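Local structure of SusD-like carbohydrate binding protein (Bacteroides vulgatus, 3LEW) at residues A[201-206]-A[253-258]; A[118-123]-A[190-195]. The protein probably binds carbohydrate at the outer membrane of Bacteroides vulgatus as a SusD-family protein, contributing to nutrient uptake. All blocks are in the same frame, centred on the assembly; numbering follows the deposited sequence.

Interaction 1. Residues A[201-206]-A[253-258]; sequences DNEVVL and EWIWGH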
ATOM      1  N   ASP A 201       1.287 -11.680 -14.149  1.00 14.49           N
ATOM      2  CA  ASP A 201       1.611 -13.035 -14.563  1.00 13.98           C
ATOM      3  C   ASP A 201       1.355 -13.967 -13.369  1.00 14.44           C
ATOM      4  O   ASP A 201       0.721 -13.561 -12.381  1.00 14.87           O
ATOM      5  CB  ASP A 201       3.038 -13.166 -15.119  1.00 14.27           C
ATOM      6  CG  ASP A 201       4.111 -12.944 -14.077  1.00 15.30           C
ATOM      7  OD1 ASP A 201       3.749 -12.620 -12.906  1.00 15.29           O
ATOM      8  OD2 ASP A 201       5.335 -13.031 -14.439  1.00 18.87           O
ATOM      9  N   ASN A 202       1.733 -15.226 -13.517  1.00 13.87           N
ATOM     10  CA  ASN A 202       1.501 -16.217 -12.456  1.00 14.73           C
ATOM     11  C   ASN A 202       2.115 -15.754 -11.137  1.00 13.64           C
ATOM     12  O   ASN A 202       1.466 -15.857 -10.122  1.00 14.46           O
ATOM     13  CB  ASN A 202       1.983 -17.608 -12.900  1.00 15.62           C
ATOM     14  CG  ASN A 202       1.571 -18.747 -11.901  1.00 18.29           C
ATOM     15  OD1 ASN A 202       0.512 -19.386 -12.053  1.00 27.37           O
ATOM     16  ND2 ASN A 202       2.395 -18.977 -10.931  1.00 23.66           N
ATOM     17  N   GLU A 203       3.349 -15.265 -11.150  1.00 14.20           N
ATOM     18  CA  GLU A 203       3.997 -14.799  -9.923  1.00 14.85           C
ATOM     19  C   GLU A 203       3.234 -13.660  -9.235  1.00 14.75           C
ATOM     20  O   GLU A 203       3.075 -13.642  -8.006  1.00 14.28           O
ATOM     21  CB  GLU A 203       5.451 -14.399 -10.209  1.00 16.23           C
ATOM     22  CG  GLU A 203       6.137 -13.860  -8.979  1.00 17.73           C
ATOM     23  CD  GLU A 203       7.596 -13.501  -9.177  1.00 22.77           C
ATOM     24  OE1 GLU A 203       8.083 -13.558 -10.307  1.00 26.41           O
ATOM     25  OE2 GLU A 203       8.241 -13.152  -8.177  1.00 22.81           O
ATOM     26  N   VAL A 204       2.781 -12.688 -10.027  1.00 14.06           N
ATOM     27  CA  VAL A 204       2.013 -11.568  -9.495  1.00 13.59           C
ATOM     28  C   VAL A 204       0.749 -12.081  -8.829  1.00 13.56           C
ATOM     29  O   VAL A 204       0.446 -11.694  -7.703  1.00 14.15           O
ATOM     30  CB  VAL A 204       1.690 -10.471 -10.538  1.00 13.51           C
ATOM     31  CG1 VAL A 204       0.800  -9.339  -9.914  1.00 14.39           C
ATOM     32  CG2 VAL A 204       2.979  -9.854 -11.141  1.00 14.41           C
ATOM     33  N   VAL A 205       0.030 -13.005  -9.494  1.00 13.12           N
ATOM     34  CA  VAL A 205      -1.176 -13.597  -8.884  1.00 13.65           C
ATOM     35  C   VAL A 205      -0.855 -14.291  -7.532  1.00 13.92           C
ATOM     36  O   VAL A 205      -1.568 -14.093  -6.555  1.00 14.08           O
ATOM     37  CB  VAL A 205      -1.888 -14.544  -9.840  1.00 13.85           C
ATOM     38  CG1 VAL A 205      -3.114 -15.182  -9.140  1.00 14.68           C
ATOM     39  CG2 VAL A 205      -2.353 -13.786 -11.135  1.00 13.78           C
ATOM     40  N   LEU A 206       0.207 -15.095  -7.477  1.00 14.65           N
ATOM     41  CA  LEU A 206       0.586 -15.752  -6.241  1.00 15.03           C
ATOM     42  C   LEU A 206       0.829 -14.704  -5.150  1.00 14.35           C
ATOM     43  O   LEU A 206       0.448 -14.907  -3.989  1.00 15.41           O
ATOM     44  CB  LEU A 206       1.864 -16.608  -6.431  1.00 14.27           C
ATOM     45  CG  LEU A 206       1.703 -17.918  -7.215  1.00 14.19           C
ATOM     46  CD1 LEU A 206       3.079 -18.513  -7.504  1.00 12.66           C
ATOM     47  CD2 LEU A 206       0.798 -18.937  -6.408  1.00 14.58           C
ATOM     48  N   GLU A 253      13.858  -7.094  -7.284  1.00 15.46           N
ATOM     49  CA  GLU A 253      13.010  -7.444  -6.153  1.00 15.17           C
ATOM     50  C   GLU A 253      11.575  -6.961  -6.339  1.00 14.31           C
ATOM     51  O   GLU A 253      10.660  -7.359  -5.606  1.00 14.18           O
ATOM     52  CB  GLU A 253      13.618  -6.883  -4.852  1.00 14.92           C
ATOM     53  CG  GLU A 253      13.225  -7.738  -3.661  1.00 16.07           C
ATOM     54  CD  GLU A 253      13.407  -7.081  -2.316  1.00 15.14           C
ATOM     55  OE1 GLU A 253      14.573  -6.793  -1.916  1.00 15.38           O
ATOM     56  OE2 GLU A 253      12.383  -6.844  -1.638  1.00 14.19           O
ATOM     57  N   TRP A 254      11.354  -6.036  -7.263  1.00 14.58           N
ATOM     58  CA  TRP A 254       9.996  -5.563  -7.537  1.00 14.55           C
ATOM     59  C   TRP A 254       9.273  -6.617  -8.356  1.00 14.40           C
ATOM     60  O   TRP A 254       9.627  -6.884  -9.495  1.00 15.87           O
ATOM     61  CB  TRP A 254       9.968  -4.241  -8.285  1.00 14.71           C
ATOM     62  CG  TRP A 254      10.470  -3.037  -7.584  1.00 13.18           C
ATOM     63  CD1 TRP A 254      11.478  -2.960  -6.635  1.00 16.82           C
ATOM     64  CD2 TRP A 254      10.054  -1.684  -7.832  1.00 13.90           C
ATOM     65  NE1 TRP A 254      11.696  -1.637  -6.279  1.00 14.75           N
ATOM     66  CE2 TRP A 254      10.850  -0.838  -7.007  1.00 13.89           C
ATOM     67  CE3 TRP A 254       9.097  -1.107  -8.681  1.00 15.02           C
ATOM     68  CZ2 TRP A 254      10.719   0.541  -7.024  1.00 13.98           C
ATOM     69  CZ3 TRP A 254       8.985   0.279  -8.725  1.00 14.80           C
ATOM     70  CH2 TRP A 254       9.792   1.089  -7.873  1.00 15.08           C
ATOM     71  N   ILE A 255       8.227  -7.174  -7.770  1.00 13.97           N
ATOM     72  CA  ILE A 255       7.331  -8.098  -8.452  1.00 15.09           C
ATOM     73  C   ILE A 255       6.323  -7.346  -9.306  1.00 14.24           C
ATOM     74  O   ILE A 255       6.006  -7.773 -10.409  1.00 14.39           O
ATOM     75  CB  ILE A 255       6.591  -8.953  -7.417  1.00 15.38           C
ATOM     76  CG1 ILE A 255       7.613  -9.822  -6.658  1.00 15.18           C
ATOM     77  CG2 ILE A 255       5.551  -9.833  -8.088  1.00 16.35           C
ATOM     78  CD1 ILE A 255       7.003 -10.566  -5.462  1.00 15.26           C
ATOM     79  N   TRP A 256       5.884  -6.187  -8.820  1.00 13.73           N
ATOM     80  CA  TRP A 256       4.819  -5.452  -9.451  1.00 13.41           C
ATOM     81  C   TRP A 256       5.030  -3.985  -9.220  1.00 13.65           C
ATOM     82  O   TRP A 256       5.287  -3.553  -8.079  1.00 13.50           O
ATOM     83  CB  TRP A 256       3.479  -5.882  -8.825  1.00 13.95           C
ATOM     84  CG  TRP A 256       2.231  -5.662  -9.623  1.00 14.50           C
ATOM     85  CD1 TRP A 256       2.096  -5.644 -10.989  1.00 17.64           C
ATOM     86  CD2 TRP A 256       0.898  -5.627  -9.103  1.00 15.71           C
ATOM     87  NE1 TRP A 256       0.772  -5.551 -11.342  1.00 14.72           N
ATOM     88  CE2 TRP A 256       0.019  -5.497 -10.205  1.00 14.90           C
ATOM     89  CE3 TRP A 256       0.360  -5.629  -7.811  1.00 18.01           C
ATOM     90  CZ2 TRP A 256      -1.373  -5.393 -10.048  1.00 18.20           C
ATOM     91  CZ3 TRP A 256      -0.997  -5.507  -7.679  1.00 17.86           C
ATOM     92  CH2 TRP A 256      -1.843  -5.385  -8.783  1.00 18.46           C
ATOM     93  N   GLY A 257       4.895  -3.213 -10.282  1.00 14.34           N
ATOM     94  CA  GLY A 257       5.038  -1.797 -10.173  1.00 13.32           C
ATOM     95  C   GLY A 257       4.633  -1.057 -11.430  1.00 14.68           C
ATOM     96  O   GLY A 257       4.450  -1.647 -12.498  1.00 16.63           O
ATOM     97  N   HIS A 258       4.519   0.248 -11.314  1.00 14.30           N
ATOM     98  CA  HIS A 258       4.021   1.110 -12.404  1.00 14.00           C
ATOM     99  C   HIS A 258       5.148   2.029 -12.921  1.00 14.90           C
ATOM    100  O   HIS A 258       5.648   2.897 -12.194  1.00 15.03           O
ATOM    101  CB  HIS A 258       2.817   1.909 -11.902  1.00 15.18           C
ATOM    102  CG  HIS A 258       2.209   2.841 -12.897  1.00 16.89           C
ATOM    103  ND1 HIS A 258       1.666   2.412 -14.084  1.00 17.58           N
ATOM    104  CD2 HIS A 258       2.025   4.184 -12.857  1.00 17.79           C
ATOM    105  CE1 HIS A 258       1.196   3.462 -14.747  1.00 16.30           C
ATOM    106  NE2 HIS A 258       1.386   4.543 -14.019  1.00 16.91           N
TER

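Interaction 2. Residues A[118-123]-A[190-195]; sequences KGQALA and ETYVRD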
ATOM      1  N   LYS A 118      -8.498 -13.264 -19.595  1.00 13.23           N
ATOM      2  CA  LYS A 118      -9.538 -13.485 -18.578  1.00 13.49           C
ATOM      3  C   LYS A 118      -8.932 -13.547 -17.179  1.00 14.10           C
ATOM      4  O   LYS A 118      -9.427 -12.905 -16.234  1.00 13.46           O
ATOM      5  CB  LYS A 118     -10.280 -14.770 -18.899  1.00 13.65           C
ATOM      6  CG  LYS A 118     -11.411 -15.118 -17.930  1.00 15.77           C
ATOM      7  CD  LYS A 118     -12.111 -16.367 -18.363  1.00 17.38           C
ATOM      8  CE  LYS A 118     -13.287 -16.641 -17.459  1.00 22.77           C
ATOM      9  NZ  LYS A 118     -14.160 -17.771 -17.971  1.00 26.03           N
ATOM     10  N   GLY A 119      -7.808 -14.260 -17.039  1.00 14.19           N
ATOM     11  CA  GLY A 119      -7.109 -14.333 -15.766  1.00 15.17           C
ATOM     12  C   GLY A 119      -6.605 -12.992 -15.260  1.00 14.90           C
ATOM     13  O   GLY A 119      -6.713 -12.664 -14.083  1.00 13.62           O
ATOM     14  N   GLN A 120      -6.069 -12.199 -16.175  1.00 13.82           N
ATOM     15  CA  GLN A 120      -5.573 -10.896 -15.814  1.00 13.39           C
ATOM     16  C   GLN A 120      -6.720  -9.941 -15.329  1.00 13.01           C
ATOM     17  O   GLN A 120      -6.535  -9.158 -14.381  1.00 13.34           O
ATOM     18  CB  GLN A 120      -4.772 -10.283 -16.959  1.00 13.36           C
ATOM     19  CG  GLN A 120      -3.392 -10.944 -17.167  1.00 13.86           C
ATOM     20  CD  GLN A 120      -2.656 -10.440 -18.378  1.00 15.46           C
ATOM     21  OE1 GLN A 120      -3.266 -10.173 -19.445  1.00 15.56           O
ATOM     22  NE2 GLN A 120      -1.314 -10.371 -18.257  1.00 15.40           N
ATOM     23  N   ALA A 121      -7.863 -10.007 -15.996  1.00 12.90           N
ATOM     24  CA  ALA A 121      -9.053  -9.247 -15.613  1.00 13.61           C
ATOM     25  C   ALA A 121      -9.570  -9.662 -14.246  1.00 13.92           C
ATOM     26  O   ALA A 121      -9.869  -8.817 -13.412  1.00 15.12           O
ATOM     27  CB  ALA A 121     -10.148  -9.365 -16.698  1.00 11.89           C
ATOM     28  N   LEU A 122      -9.591 -10.962 -13.986  1.00 13.35           N
ATOM     29  CA  LEU A 122      -9.995 -11.472 -12.662  1.00 14.48           C
ATOM     30  C   LEU A 122      -9.024 -11.077 -11.568  1.00 14.05           C
ATOM     31  O   LEU A 122      -9.450 -10.743 -10.462  1.00 14.31           O
ATOM     32  CB  LEU A 122     -10.135 -13.014 -12.712  1.00 13.51           C
ATOM     33  CG  LEU A 122     -11.386 -13.585 -13.419  1.00 14.24           C
ATOM     34  CD1 LEU A 122     -11.216 -15.116 -13.747  1.00 13.53           C
ATOM     35  CD2 LEU A 122     -12.679 -13.341 -12.570  1.00 15.59           C
ATOM     36  N   ALA A 123      -7.715 -11.120 -11.858  1.00 13.43           N
ATOM     37  CA  ALA A 123      -6.680 -10.793 -10.864  1.00 13.64           C
ATOM     38  C   ALA A 123      -6.759  -9.310 -10.488  1.00 13.42           C
ATOM     39  O   ALA A 123      -6.728  -8.975  -9.303  1.00 14.26           O
ATOM     40  CB  ALA A 123      -5.262 -11.192 -11.387  1.00 12.66           C
ATOM     41  N   GLU A 190       1.967 -20.893 -15.870  1.00 20.62           N
ATOM     42  CA  GLU A 190       3.307 -20.569 -15.362  1.00 21.88           C
ATOM     43  C   GLU A 190       4.254 -20.236 -16.492  1.00 20.86           C
ATOM     44  O   GLU A 190       5.239 -19.532 -16.282  1.00 20.16           O
ATOM     45  CB  GLU A 190       3.896 -21.735 -14.565  1.00 22.95           C
ATOM     46  CG  GLU A 190       3.144 -22.023 -13.299  1.00 27.66           C
ATOM     47  CD  GLU A 190       3.736 -23.223 -12.546  1.00 33.95           C
ATOM     48  OE1 GLU A 190       4.656 -23.002 -11.731  1.00 39.54           O
ATOM     49  OE2 GLU A 190       3.296 -24.364 -12.795  1.00 37.05           O
ATOM     50  N   THR A 191       3.964 -20.730 -17.683  1.00 19.92           N
ATOM     51  CA  THR A 191       4.814 -20.445 -18.836  1.00 21.21           C
ATOM     52  C   THR A 191       4.513 -19.099 -19.533  1.00 20.56           C
ATOM     53  O   THR A 191       5.229 -18.722 -20.478  1.00 21.42           O
ATOM     54  CB  THR A 191       4.697 -21.540 -19.864  1.00 22.04           C
ATOM     55  OG1 THR A 191       3.332 -21.631 -20.283  1.00 24.86           O
ATOM     56  CG2 THR A 191       5.170 -22.876 -19.286  1.00 24.01           C
ATOM     57  N   TYR A 192       3.481 -18.366 -19.108  1.00 18.23           N
ATOM     58  CA  TYR A 192       3.225 -17.054 -19.730  1.00 17.41           C
ATOM     59  C   TYR A 192       4.304 -16.059 -19.310  1.00 16.85           C
ATOM     60  O   TYR A 192       4.566 -15.913 -18.111  1.00 17.52           O
ATOM     61  CB  TYR A 192       1.836 -16.508 -19.389  1.00 17.26           C
ATOM     62  CG  TYR A 192       1.658 -15.001 -19.594  1.00 16.91           C
ATOM     63  CD1 TYR A 192       1.557 -14.431 -20.873  1.00 20.29           C
ATOM     64  CD2 TYR A 192       1.529 -14.165 -18.514  1.00 18.42           C
ATOM     65  CE1 TYR A 192       1.400 -13.004 -21.017  1.00 21.80           C
ATOM     66  CE2 TYR A 192       1.337 -12.764 -18.649  1.00 20.05           C
ATOM     67  CZ  TYR A 192       1.289 -12.206 -19.899  1.00 21.47           C
ATOM     68  OH  TYR A 192       1.123 -10.820 -19.942  1.00 25.16           O
ATOM     69  N   VAL A 193       4.923 -15.394 -20.304  1.00 15.73           N
ATOM     70  CA  VAL A 193       5.989 -14.429 -20.110  1.00 14.94           C
ATOM     71  C   VAL A 193       5.430 -13.030 -20.304  1.00 14.95           C
ATOM     72  O   VAL A 193       5.101 -12.628 -21.426  1.00 15.92           O
ATOM     73  CB  VAL A 193       7.174 -14.683 -21.089  1.00 15.65           C
ATOM     74  CG1 VAL A 193       8.305 -13.662 -20.834  1.00 17.00           C
ATOM     75  CG2 VAL A 193       7.695 -16.094 -20.941  1.00 15.64           C
ATOM     76  N   ARG A 194       5.290 -12.274 -19.209  1.00 14.74           N
ATOM     77  CA  ARG A 194       4.880 -10.875 -19.280  1.00 14.64           C
ATOM     78  C   ARG A 194       6.107 -10.057 -19.699  1.00 15.52           C
ATOM     79  O   ARG A 194       7.251 -10.462 -19.443  1.00 16.10           O
ATOM     80  CB  ARG A 194       4.371 -10.356 -17.927  1.00 15.15           C
ATOM     81  CG  ARG A 194       5.356 -10.440 -16.809  1.00 14.54           C
ATOM     82  CD  ARG A 194       4.773  -9.792 -15.551  1.00 15.78           C
ATOM     83  NE  ARG A 194       5.631 -10.030 -14.405  1.00 16.04           N
ATOM     84  CZ  ARG A 194       5.741  -9.234 -13.340  1.00 17.38           C
ATOM     85  NH1 ARG A 194       5.043  -8.111 -13.246  1.00 16.21           N
ATOM     86  NH2 ARG A 194       6.594  -9.562 -12.381  1.00 20.17           N
ATOM     87  N   ASP A 195       5.868  -8.918 -20.322  1.00 15.12           N
ATOM     88  CA  ASP A 195       6.948  -8.069 -20.819  1.00 16.36           C
ATOM     89  C   ASP A 195       7.148  -6.742 -20.089  1.00 15.19           C
ATOM     90  O   ASP A 195       7.984  -5.936 -20.510  1.00 16.69           O
ATOM     91  CB  ASP A 195       6.767  -7.780 -22.317  1.00 17.65           C
ATOM     92  CG  ASP A 195       5.422  -7.127 -22.633  1.00 21.32           C
ATOM     93  OD1 ASP A 195       4.833  -6.423 -21.778  1.00 32.85           O
ATOM     94  OD2 ASP A 195       4.922  -7.382 -23.740  1.00 31.74           O
TER

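Interaction 1. Residues A[201-206]-A[253-258]
Val204 divides its two methyl branches between Trp256 and Ile255, one held over an indole and the other laid beside an aliphatic chain. CG1 of Val204 stands above the five-membered ring of Trp256, 3.8 Å from its centroid and 7° off the ring normal, a CH-pi contact made over the face. The two side chains cross at about a right angle, so the methyl comes down on the ring instead of running along it. Because CG1 is anti to the backbone N (chi1 177°), the second branch is left beside that N and turned to the isoleucine. Here the side chains slide past each other in opposite directions, with CG2 of Val204 4.0 Å from CG2 of Ile255 and 3.7 Å from the carbonyl O of Ile255. Glu203 brings its extended chain across Ile255 at about a right angle, its OE2 lying 3.7 Å from Ile255 CG1, where a carboxylate oxygen merely packs against carbon.

Ile255 and Trp256 form a classic beta bulge opposite Met344 of the antiparallel strand 341-345, which puts two successive side chains toward the helix. Met344 also touches Val204, Ile255 and Trp256, adding its side chain to the apolar cluster. The bulge meets the first turn of helix 202-215, whose N-cap is Asp201. OD1 of Asp201 accepts from Val204 N at 3.0 Å and 168°, the donor arriving nearly along the carboxylate C-O axis; the capped residue is thus the same one that packs on the indole. At the ring nitrogen, the hydrogen bond from Trp256 NE1 to His198 O helps fix the rotation of the indole beneath the valine methyl.

Interaction 2. Residues A[118-123]-A[190-195]
Gln120 and Tyr192 account for essentially the whole of this small contact, a side-chain bridge between backbones that stay far apart. The nearest CA atoms, those of Gln120 and Arg194, are 11.0 Å from each other, and the gap is spanned by a long amide side chain from helix 111-135 and a tyrosine from the loop that follows helix 170-187. Gln120 NE2 donates to Tyr192 OH over 3.0 Å. The bond is distinctly bent, at 135° about the hydrogen, and the hydroxyl lies tilted out of the glutamine amide plane. Amide and ring planes stand 88° apart, almost perpendicular, and the nitrogen approaches the end of the ring obliquely, 3.6 Å from Tyr192 CZ. The tyrosine reaches it with its ring anti to the backbone N (chi1 161°), the hydroxyl leading toward the helix while Arg194 N lies over one ring face, 4.0 Å above the plane and offset toward the rim.

Further partners determine how the amide is set. NE2 of Gln120 also donates to Ile200 O, and OE1 accepts from Arg116 NH1 one turn earlier in the same helix, so both ends of the amide are engaged. Were Tyr192 replaced by an alanine, Gln120 NE2 would probably lose its hydroxyl partner and a gap would open between the loop and the helix. Around this point helix 111-135 packs on helices 81-103 and 170-187, consistent with the TPR-like helical scaffold of SusD-family proteins. With donors and acceptor each matched to a different neighbour, the amide is unlikely to be turned over, and the one bent bond links a partly exposed tyrosine of the loop to a buried amide on the helix.

How the interactions relate
Followed from the N terminus, interaction 2 comes first: its residues 118-123 on helix 111-135 meet 190-195 after a 66-residue excursion that includes helix 170-187. That loop is closed before interaction 1 begins, where 201-206 at the start of helix 202-215 joins strand 254-258 across 46 residues of mainly helical chain. The two contacts therefore lie in series, neither nesting nor crossing, yet their centres are only 10 Å apart. Arg194 couples them: its NE forms a salt bridge with Asp201 OD2 and its NH2 probably a hydrogen bond with Ile255 O. Together they tie helix 111-135, the loop before helix 202-215, that helix's first turn and strand 254-258 to one another.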